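PDB 6SGF: beta-xylanase from Roseburia intestinalis L1-82, which probably hydrolyses internal beta-1,4-xylosidic linkages in xylans, and whose part described here is its low-affinity xylan-binding module, CBM86. Local coordinates for residues Trp30-Ala35 / Val41-Pro46; Val57-Ala62 / Leu70-Gly75; Asp105-Met110 / Val126-Lys131. All coordinates share one frame; numbering follows the deposited sequence.

Contact 1 (Trp30-Ala35 / Val41-Pro46); sequences WKLSFA and VKWTLP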
loop_
_atom_site.group_PDB
_atom_site.type_symbol
_atom_site.label_atom_id
_atom_site.label_comp_id
_atom_site.label_asym_id
_atom_site.label_seq_id
_atom_site.Cartn_x
_atom_site.Cartn_y
_atom_site.Cartn_z
ATOM N N TRP B 30 -1.540 4.604 8.654
ATOM C CA TRP B 30 -1.286 5.673 9.610
ATOM C C TRP B 30 -2.623 6.363 9.869
ATOM O O TRP B 30 -3.156 7.029 8.976
ATOM C CB TRP B 30 -0.245 6.651 9.065
ATOM C CG TRP B 30 1.182 6.278 9.338
ATOM C CD1 TRP B 30 2.128 5.916 8.422
ATOM C CD2 TRP B 30 1.817 6.213 10.619
ATOM N NE1 TRP B 30 3.324 5.651 9.051
ATOM C CE2 TRP B 30 3.154 5.813 10.402
ATOM C CE3 TRP B 30 1.381 6.448 11.935
ATOM C CZ2 TRP B 30 4.066 5.647 11.451
ATOM C CZ3 TRP B 30 2.293 6.280 12.978
ATOM C CH2 TRP B 30 3.621 5.900 12.724
ATOM N N LYS B 31 -3.170 6.200 11.085
ATOM C CA LYS B 31 -4.461 6.757 11.467
ATOM C C LYS B 31 -4.217 8.087 12.178
ATOM O O LYS B 31 -3.487 8.143 13.170
ATOM C CB LYS B 31 -5.255 5.784 12.346
ATOM C CG LYS B 31 -5.519 4.428 11.645
ATOM C CD LYS B 31 -6.764 3.711 12.075
ATOM C CE LYS B 31 -6.950 2.442 11.237
ATOM N NZ LYS B 31 -7.668 2.688 9.991
ATOM N N LEU B 32 -4.778 9.162 11.634
ATOM C CA LEU B 32 -4.468 10.495 12.106
ATOM C C LEU B 32 -5.709 11.168 12.672
ATOM O O LEU B 32 -6.833 10.963 12.178
ATOM C CB LEU B 32 -3.894 11.366 10.977
ATOM C CG LEU B 32 -2.834 10.733 10.084
ATOM C CD1 LEU B 32 -2.509 11.715 8.951
ATOM C CD2 LEU B 32 -1.600 10.323 10.844
ATOM N N SER B 33 -5.482 11.984 13.706
ATOM C CA SER B 33 -6.520 12.807 14.299
ATOM C C SER B 33 -5.977 14.218 14.516
ATOM O O SER B 33 -4.890 14.391 15.069
ATOM C CB SER B 33 -7.010 12.220 15.630
ATOM O OG SER B 33 -8.264 12.783 15.920
ATOM N N PHE B 34 -6.755 15.214 14.118
ATOM C CA PHE B 34 -6.296 16.596 14.164
ATOM C C PHE B 34 -7.181 17.395 15.111
ATOM O O PHE B 34 -8.409 17.393 14.978
ATOM C CB PHE B 34 -6.343 17.263 12.804
ATOM C CG PHE B 34 -5.676 16.501 11.713
ATOM C CD1 PHE B 34 -6.422 15.630 10.929
ATOM C CD2 PHE B 34 -4.353 16.707 11.423
ATOM C CE1 PHE B 34 -5.826 14.929 9.897
ATOM C CE2 PHE B 34 -3.744 16.034 10.372
ATOM C CZ PHE B 34 -4.503 15.151 9.600
ATOM N N ALA B 35 -6.566 18.086 16.051
ATOM C CA ALA B 35 -7.314 18.847 17.033
ATOM C C ALA B 35 -7.332 20.343 16.758
ATOM O O ALA B 35 -8.283 21.020 17.169
ATOM C CB ALA B 35 -6.701 18.596 18.414
ATOM N N VAL B 41 1.388 16.042 10.168
ATOM C CA VAL B 41 2.388 14.997 10.360
ATOM C C VAL B 41 3.365 15.087 9.207
ATOM O O VAL B 41 2.983 15.427 8.081
ATOM C CB VAL B 41 1.766 13.588 10.417
ATOM C CG1 VAL B 41 2.839 12.522 10.664
ATOM C CG2 VAL B 41 0.727 13.523 11.480
ATOM N N LYS B 42 4.628 14.824 9.494
ATOM C CA LYS B 42 5.679 14.773 8.494
ATOM C C LYS B 42 6.338 13.405 8.584
ATOM O O LYS B 42 6.709 12.984 9.674
ATOM C CB LYS B 42 6.714 15.874 8.718
ATOM C CG LYS B 42 7.925 15.734 7.814
ATOM C CD LYS B 42 8.970 16.832 8.119
ATOM C CE LYS B 42 10.170 16.716 7.232
ATOM N NZ LYS B 42 11.199 17.776 7.506
ATOM N N TRP B 43 6.444 12.700 7.451
ATOM C CA TRP B 43 7.082 11.393 7.405
ATOM C C TRP B 43 8.351 11.425 6.553
ATOM O O TRP B 43 8.347 11.969 5.444
ATOM C CB TRP B 43 6.170 10.331 6.808
ATOM C CG TRP B 43 4.932 9.961 7.514
ATOM C CD1 TRP B 43 4.761 8.933 8.397
ATOM C CD2 TRP B 43 3.655 10.560 7.334
ATOM N NE1 TRP B 43 3.438 8.880 8.808
ATOM C CE2 TRP B 43 2.742 9.862 8.158
ATOM C CE3 TRP B 43 3.191 11.639 6.567
ATOM C CZ2 TRP B 43 1.404 10.190 8.216
ATOM C CZ3 TRP B 43 1.862 11.971 6.637
ATOM C CH2 TRP B 43 0.977 11.246 7.447
ATOM N N THR B 44 9.397 10.748 7.025
ATOM C CA THR B 44 10.621 10.577 6.269
ATOM C C THR B 44 10.503 9.397 5.314
ATOM O O THR B 44 9.908 8.364 5.641
ATOM C CB THR B 44 11.812 10.343 7.214
ATOM O OG1 THR B 44 11.849 11.367 8.225
ATOM C CG2 THR B 44 13.130 10.367 6.402
ATOM N N LEU B 45 11.072 9.560 4.128
ATOM C CA LEU B 45 11.091 8.475 3.159
ATOM C C LEU B 45 12.238 7.518 3.481
ATOM O O LEU B 45 13.266 7.937 4.012
ATOM C CB LEU B 45 11.249 9.030 1.756
ATOM C CG LEU B 45 10.147 9.962 1.227
ATOM C CD1 LEU B 45 10.520 10.265 -0.226
ATOM C CD2 LEU B 45 8.775 9.314 1.389
ATOM N N PRO B 46 12.094 6.230 3.180
ATOM C CA PRO B 46 13.216 5.306 3.448
ATOM C C PRO B 46 14.494 5.681 2.699
ATOM O O PRO B 46 15.589 5.306 3.133
ATOM C CB PRO B 46 12.670 3.942 2.999
ATOM C CG PRO B 46 11.203 4.099 2.964
ATOM C CD PRO B 46 10.925 5.534 2.634
#

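Contact 2 (Val57-Ala62 / Leu70-Gly75); sequences VTFQVA and LKVYNG. With XYP (beta-D-xylopyranose), chain H.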
loop_
_atom_site.group_PDB
_atom_site.type_symbol
_atom_site.label_atom_id
_atom_site.label_comp_id
_atom_site.label_asym_id
_atom_site.label_seq_id
_atom_site.Cartn_x
_atom_site.Cartn_y
_atom_site.Cartn_z
ATOM N N VAL B 57 3.616 12.646 -7.379
ATOM C CA VAL B 57 3.533 12.007 -6.068
ATOM C C VAL B 57 2.051 11.804 -5.749
ATOM O O VAL B 57 1.290 12.776 -5.676
ATOM C CB VAL B 57 4.207 12.847 -4.968
ATOM C CG1 VAL B 57 4.171 12.094 -3.649
ATOM C CG2 VAL B 57 5.676 13.189 -5.324
ATOM N N THR B 58 1.643 10.556 -5.520
ATOM C CA THR B 58 0.244 10.242 -5.281
ATOM C C THR B 58 0.062 9.710 -3.861
ATOM O O THR B 58 0.685 8.717 -3.477
ATOM C CB THR B 58 -0.268 9.237 -6.309
ATOM O OG1 THR B 58 -0.134 9.808 -7.614
ATOM C CG2 THR B 58 -1.746 8.925 -6.055
ATOM N N PHE B 59 -0.784 10.380 -3.096
ATOM C CA PHE B 59 -1.122 9.987 -1.740
ATOM C C PHE B 59 -2.429 9.214 -1.792
ATOM O O PHE B 59 -3.429 9.725 -2.317
ATOM C CB PHE B 59 -1.306 11.189 -0.810
ATOM C CG PHE B 59 -0.093 12.055 -0.649
ATOM C CD1 PHE B 59 0.403 12.803 -1.716
ATOM C CD2 PHE B 59 0.524 12.144 0.567
ATOM C CE1 PHE B 59 1.502 13.639 -1.557
ATOM C CE2 PHE B 59 1.586 12.971 0.754
ATOM C CZ PHE B 59 2.094 13.727 -0.323
ATOM N N GLN B 60 -2.430 8.012 -1.244
ATOM C CA GLN B 60 -3.642 7.225 -1.084
ATOM C C GLN B 60 -4.102 7.295 0.365
ATOM O O GLN B 60 -3.319 7.014 1.288
ATOM C CB GLN B 60 -3.411 5.772 -1.496
ATOM C CG GLN B 60 -4.667 4.898 -1.427
ATOM C CD GLN B 60 -4.437 3.466 -1.945
ATOM O OE1 GLN B 60 -3.306 3.022 -2.152
ATOM N NE2 GLN B 60 -5.512 2.757 -2.142
ATOM N N VAL B 61 -5.372 7.661 0.554
ATOM C CA VAL B 61 -5.975 7.818 1.868
ATOM C C VAL B 61 -7.245 6.976 1.978
ATOM O O VAL B 61 -7.810 6.501 0.986
ATOM C CB VAL B 61 -6.271 9.292 2.196
ATOM C CG1 VAL B 61 -5.000 10.116 2.166
ATOM C CG2 VAL B 61 -7.293 9.849 1.265
ATOM N N ALA B 62 -7.697 6.809 3.221
ATOM C CA ALA B 62 -8.924 6.074 3.511
ATOM C C ALA B 62 -9.596 6.724 4.713
ATOM O O ALA B 62 -8.949 7.379 5.519
ATOM C CB ALA B 62 -8.630 4.583 3.752
ATOM N N LEU B 70 -1.652 18.384 1.379
ATOM C CA LEU B 70 -0.596 17.430 1.118
ATOM C C LEU B 70 0.685 18.188 0.788
ATOM O O LEU B 70 0.655 19.205 0.079
ATOM C CB LEU B 70 -0.985 16.495 -0.013
ATOM C CG LEU B 70 -2.295 15.741 0.222
ATOM C CD1 LEU B 70 -2.701 15.021 -1.078
ATOM C CD2 LEU B 70 -2.247 14.784 1.353
ATOM N N LYS B 71 1.805 17.679 1.278
ATOM C CA LYS B 71 3.094 18.342 1.140
ATOM C C LYS B 71 4.177 17.376 0.677
ATOM O O LYS B 71 4.261 16.252 1.167
ATOM C CB LYS B 71 3.556 18.949 2.474
ATOM C CG LYS B 71 2.642 20.011 3.026
ATOM C CD LYS B 71 3.212 20.544 4.361
ATOM C CE LYS B 71 2.379 21.661 4.970
ATOM N NZ LYS B 71 3.187 22.267 6.090
ATOM N N VAL B 72 5.026 17.849 -0.226
ATOM C CA VAL B 72 6.235 17.162 -0.652
ATOM C C VAL B 72 7.403 18.055 -0.249
ATOM O O VAL B 72 7.584 19.143 -0.801
ATOM C CB VAL B 72 6.238 16.872 -2.149
ATOM C CG1 VAL B 72 7.493 16.099 -2.524
ATOM C CG2 VAL B 72 5.005 16.105 -2.515
ATOM N N TYR B 73 8.210 17.590 0.688
ATOM C CA TYR B 73 9.329 18.387 1.177
ATOM C C TYR B 73 10.553 18.155 0.301
ATOM O O TYR B 73 10.719 17.077 -0.288
ATOM C CB TYR B 73 9.679 18.000 2.602
ATOM C CG TYR B 73 8.666 18.310 3.664
ATOM C CD1 TYR B 73 7.520 17.537 3.825
ATOM C CD2 TYR B 73 8.891 19.353 4.552
ATOM C CE1 TYR B 73 6.625 17.792 4.841
ATOM C CE2 TYR B 73 8.024 19.612 5.571
ATOM C CZ TYR B 73 6.887 18.856 5.710
ATOM O OH TYR B 73 6.032 19.157 6.735
ATOM N N ASN B 74 11.417 19.165 0.214
ATOM C CA ASN B 74 12.685 18.998 -0.495
ATOM C C ASN B 74 13.808 19.659 0.303
ATOM O O ASN B 74 14.647 20.385 -0.225
ATOM C CB ASN B 74 12.599 19.511 -1.937
ATOM C CG ASN B 74 12.450 21.039 -2.059
ATOM O OD1 ASN B 74 11.835 21.710 -1.231
ATOM N ND2 ASN B 74 13.006 21.583 -3.144
ATOM N N GLY B 75 13.838 19.364 1.598
ATOM C CA GLY B 75 14.979 19.645 2.438
ATOM C C GLY B 75 14.853 20.862 3.314
ATOM O O GLY B 75 15.720 21.078 4.171
HETATM C C1 XYP H . 2.392 25.958 9.591
HETATM C C2 XYP H . 2.334 24.985 8.412
HETATM C C3 XYP H . 2.066 25.738 7.156
HETATM C C4 XYP H . 0.907 26.699 7.293
HETATM C C5 XYP H . 1.033 27.639 8.500
HETATM O O2 XYP H . 3.544 24.223 8.398
HETATM O O3 XYP H . 1.767 24.766 6.113
HETATM O O4 XYP H . 0.864 27.461 6.075
HETATM O O5 XYP H . 1.151 26.781 9.680
#

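Contact 3 (Asp105-Met110 / Val126-Lys131); sequences DAVGIM and VTFELK. With CD (cadmium ion), chain S; XYP (beta-D-xylopyranose), chain H.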
loop_
_atom_site.group_PDB
_atom_site.type_symbol
_atom_site.label_atom_id
_atom_site.label_comp_id
_atom_site.label_asym_id
_atom_site.label_seq_id
_atom_site.Cartn_x
_atom_site.Cartn_y
_atom_site.Cartn_z
ATOM N N ASP B 105 12.882 14.422 0.637
ATOM C CA ASP B 105 13.256 13.699 1.840
ATOM C C ASP B 105 12.055 13.319 2.696
ATOM O O ASP B 105 12.184 12.451 3.571
ATOM C CB ASP B 105 14.223 14.535 2.700
ATOM C CG ASP B 105 13.632 15.890 3.132
ATOM O OD1 ASP B 105 12.941 16.546 2.328
ATOM O OD2 ASP B 105 13.880 16.321 4.276
ATOM N N ALA B 106 10.891 13.914 2.456
ATOM C CA ALA B 106 9.745 13.695 3.331
ATOM C C ALA B 106 8.463 14.111 2.620
ATOM O O ALA B 106 8.491 14.821 1.614
ATOM C CB ALA B 106 9.882 14.474 4.644
ATOM N N VAL B 107 7.332 13.664 3.186
ATOM C CA VAL B 107 5.991 14.083 2.783
ATOM C C VAL B 107 5.182 14.389 4.039
ATOM O O VAL B 107 5.574 14.052 5.157
ATOM C CB VAL B 107 5.281 13.014 1.929
ATOM C CG1 VAL B 107 6.083 12.772 0.634
ATOM C CG2 VAL B 107 5.072 11.744 2.717
ATOM N N GLY B 108 4.055 15.077 3.855
ATOM C CA GLY B 108 3.237 15.448 4.988
ATOM C C GLY B 108 1.765 15.586 4.637
ATOM O O GLY B 108 1.387 15.737 3.467
ATOM N N ILE B 109 0.945 15.523 5.685
ATOM C CA ILE B 109 -0.489 15.766 5.623
ATOM C C ILE B 109 -0.819 16.758 6.725
ATOM O O ILE B 109 -0.317 16.616 7.847
ATOM C CB ILE B 109 -1.321 14.485 5.802
ATOM C CG1 ILE B 109 -1.043 13.511 4.656
ATOM C CG2 ILE B 109 -2.819 14.882 5.936
ATOM C CD1 ILE B 109 -1.813 12.152 4.820
ATOM N N MET B 110 -1.628 17.766 6.396
ATOM C CA MET B 110 -2.007 18.847 7.299
ATOM C C MET B 110 -3.487 19.184 7.096
ATOM O O MET B 110 -4.039 18.941 6.026
ATOM C CB MET B 110 -1.132 20.084 7.018
ATOM C CG MET B 110 -1.484 21.307 7.803
ATOM S SD MET B 110 -0.406 22.709 7.345
ATOM C CE MET B 110 -1.013 23.196 5.740
ATOM N N VAL B 126 2.069 6.175 -0.270
ATOM C CA VAL B 126 2.552 7.279 -1.091
ATOM C C VAL B 126 3.381 6.698 -2.226
ATOM O O VAL B 126 4.249 5.851 -1.997
ATOM C CB VAL B 126 3.383 8.283 -0.274
ATOM C CG1 VAL B 126 3.804 9.459 -1.185
ATOM C CG2 VAL B 126 2.579 8.772 0.942
ATOM N N THR B 127 3.073 7.121 -3.448
ATOM C CA THR B 127 3.693 6.602 -4.661
ATOM C C THR B 127 4.418 7.715 -5.404
ATOM O O THR B 127 3.841 8.774 -5.636
ATOM C CB THR B 127 2.646 6.003 -5.604
ATOM O OG1 THR B 127 2.048 4.831 -5.008
ATOM C CG2 THR B 127 3.337 5.655 -6.928
ATOM N N PHE B 128 5.672 7.470 -5.774
ATOM C CA PHE B 128 6.469 8.381 -6.591
ATOM C C PHE B 128 6.604 7.797 -7.981
ATOM O O PHE B 128 7.184 6.716 -8.141
ATOM C CB PHE B 128 7.835 8.580 -5.966
ATOM C CG PHE B 128 7.761 9.233 -4.622
ATOM C CD1 PHE B 128 7.442 8.494 -3.504
ATOM C CD2 PHE B 128 7.961 10.586 -4.500
ATOM C CE1 PHE B 128 7.345 9.096 -2.272
ATOM C CE2 PHE B 128 7.878 11.201 -3.256
ATOM C CZ PHE B 128 7.548 10.450 -2.149
ATOM N N GLU B 129 6.029 8.471 -8.972
ATOM C CA GLU B 129 6.195 8.059 -10.356
ATOM C C GLU B 129 7.265 8.919 -11.018
ATOM O O GLU B 129 7.144 10.151 -11.054
ATOM C CB GLU B 129 4.908 8.118 -11.161
ATOM C CG GLU B 129 5.209 7.566 -12.562
ATOM C CD GLU B 129 4.000 7.093 -13.270
ATOM O OE1 GLU B 129 2.926 7.160 -12.636
ATOM O OE2 GLU B 129 4.113 6.665 -14.451
ATOM N N LEU B 130 8.283 8.282 -11.560
ATOM C CA LEU B 130 9.406 9.021 -12.112
ATOM C C LEU B 130 9.086 9.441 -13.543
ATOM O O LEU B 130 8.239 8.861 -14.222
ATOM C CB LEU B 130 10.673 8.183 -12.075
ATOM C CG LEU B 130 10.997 7.537 -10.721
ATOM C CD1 LEU B 130 12.351 6.875 -10.784
ATOM C CD2 LEU B 130 10.936 8.578 -9.602
ATOM N N LYS B 131 9.753 10.497 -13.988
ATOM C CA LYS B 131 9.572 10.948 -15.363
ATOM C C LYS B 131 10.034 9.886 -16.350
ATOM O O LYS B 131 10.937 9.097 -16.068
ATOM C CB LYS B 131 10.365 12.231 -15.592
ATOM C CG LYS B 131 9.861 13.434 -14.809
ATOM C CD LYS B 131 10.781 14.632 -14.959
ATOM C CE LYS B 131 10.385 15.725 -13.965
ATOM N NZ LYS B 131 11.343 16.862 -13.919
HETATM CD CD CD S . 1.542 6.706 -14.601
HETATM C C1 XYP H . 2.392 25.958 9.591
HETATM C C2 XYP H . 2.334 24.985 8.412
HETATM C C3 XYP H . 2.066 25.738 7.156
HETATM C C4 XYP H . 0.907 26.699 7.293
HETATM C C5 XYP H . 1.033 27.639 8.500
HETATM O O2 XYP H . 3.544 24.223 8.398
HETATM O O3 XYP H . 1.767 24.766 6.113
HETATM O O4 XYP H . 0.864 27.461 6.075
HETATM O O5 XYP H . 1.151 26.781 9.680
#

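Contact 1 (Trp30-Ala35 / Val41-Pro46)
Trp30 and Trp43 meet across the interior of a beta-sandwich, the fold of this CBM86 module, and illustrate how two sheets lock together through large side chains rather than backbone bonds. Strand 30-34 belongs to one sheet and strand 41-45 to the other. Their local axes approach to 10.6 Å, and it is side chains that bridge the distance.

The tight part is the tryptophan pair. Trp43 presents its edge to the face of Trp30, with the two five-membered rings 4.3 Å apart between centroids and their planes inclined at 54°. Trp43 NE1 sits over that face but displaced toward the rim, 3.2 Å from Trp30 NE1. Both nitrogens are donors, so this short approach is ring contact and no hydrogen bond; the indole N-H of Trp30 is instead spent on the backbone O of Leu14.

Beside this pair the packing is looser, at ordinary van der Waals distances. Leu32 CD1 comes to the edge of the Trp43 ring, near its plane, 3.8 Å from CH2, while Leu32 CD2 touches Val41 CG2 at 4.0 Å. Val16 of strand 15-19 also packs against Trp30, Val41 and Trp43.

The solvent side follows from strand alternation. Lys31, Ser33, Lys42 and Thr44 take no part in the interface; Thr44 is exposed, and Lys42 forms a cation-pi contact with Tyr73. Even Trp30 keeps some exposure, whereas Leu32, Val41 and Trp43 are buried. Within its own strand Val41 braces the indole: with CG1 anti to the backbone N (chi1 -178°), that methyl lies 3.6 Å above the Trp43 plane, over the centre of the ring.

Contact 2 (Val57-Ala62 / Leu70-Gly75)
Phe59 lies against Leu70, and this pair shows how one aromatic ring can fill the gap between the two sheets of a beta-sandwich. The leucine runs antiparallel alongside the ring. Leu70 CB stands over the ring face in a CH-pi contact, 4.1 Å from the ring centroid, and farther along both leucine methyls reach the same ring: Leu70 CD1 touches Phe59 CD1 at 3.9 Å, and Leu70 CD2 approaches CD2 and CG of Phe59. The far end of the ring is met at its edge, where Phe59 CZ comes within 3.6 Å of the backbone O of Lys71. Beside them Val57 and Val72 meet tip to tip, CG2 to CG2, at 4.1 Å.

An alanine in place of Phe59 would remove the ring and is likely to open a gap between the sheets, leaving the Leu70 methyls without the surface they lie on.

A second shell holds this core: Ile96 packs on both Phe59 and Leu70, and Val126 and Phe128 back Val57. On the outer face of strand 70-73, the CB of Lys71 is directed away from strand 57-62, and the chain, extended beyond CG, carries NZ to the xylose. NZ donates to O3 of the xylose at 2.9 Å and, weakly, to O2 at 3.0 Å. It is also bound to Gln40 OE1 and forms a salt bridge with Asp78 OD1; Gln40 and Asp78 themselves bind the sugar too. One strand thus gives apolar residues to the core and a charged amine to two neighbouring sugar hydroxyls, an amine that Asp78 and Gln40 probably help to orient.

Contact 3 (Asp105-Met110 / Val126-Lys131)
Val107 and Phe128 are brought together by the first torsion of the valine: with chi1 at -62° it sets CG1 anti to its carbonyl carbon and CG2 in the crowded position between N and C. Each side chain reaches in from its own sheet across the interior of the beta-sandwich. Val107 CG1 then meets the rim of the benzene ring near its plane, 3.9 Å from Phe128 CZ, and Val107 CG2 is left to touch Val126 CG2 at 4.3 Å.

A single valine therefore spans the gap from strand 105-110 to two residues of strand 126-130, one methyl for each. The contact is small but wholly buried, and its neighbours enlarge it: Phe59 also packs against Val107, Val57 against both Val126 and Phe128, and Leu45 against Phe128.

Both strands also carry ligand contacts outside this core. Glu129 binds a cadmium ion with both carboxylate oxygens, OE1 at 2.4 Å and OE2 at 2.6 Å from the metal, and OE1 has a weak hydrogen bond from Lys6 NZ as well. On the other sheet Met110 lines the glycan pocket beside Tyr38 and Gln40. Its chain is extended as far as SD, which lies 3.2 Å from O3 of the xylose; the bend at chi3 (74°) turns Met110 CE so that it too reaches O3, at 3.2 Å.

Overall arrangement
The three contacts come one after another along the chain, each closing before the next opens, and each joins the same two antiparallel sheets of the sandwich. Strands 40-50, 103-110 and 68-73 lie side by side in one sheet, while 29-34, 119-130 and 54-62 are consecutive neighbours in the other. Centres of contacts 2 and 3 are only about 4 Å apart, near the middle of the module; contact 1 is about 10 Å from contact 2 and 13 Å from contact 3. Backbone bonds join them within the sheets, as between Trp43 and Val107. The core is thus continuous, and on the outer face of the first sheet contacts 2 and 3 supply Lys71 and Met110 to one xylose.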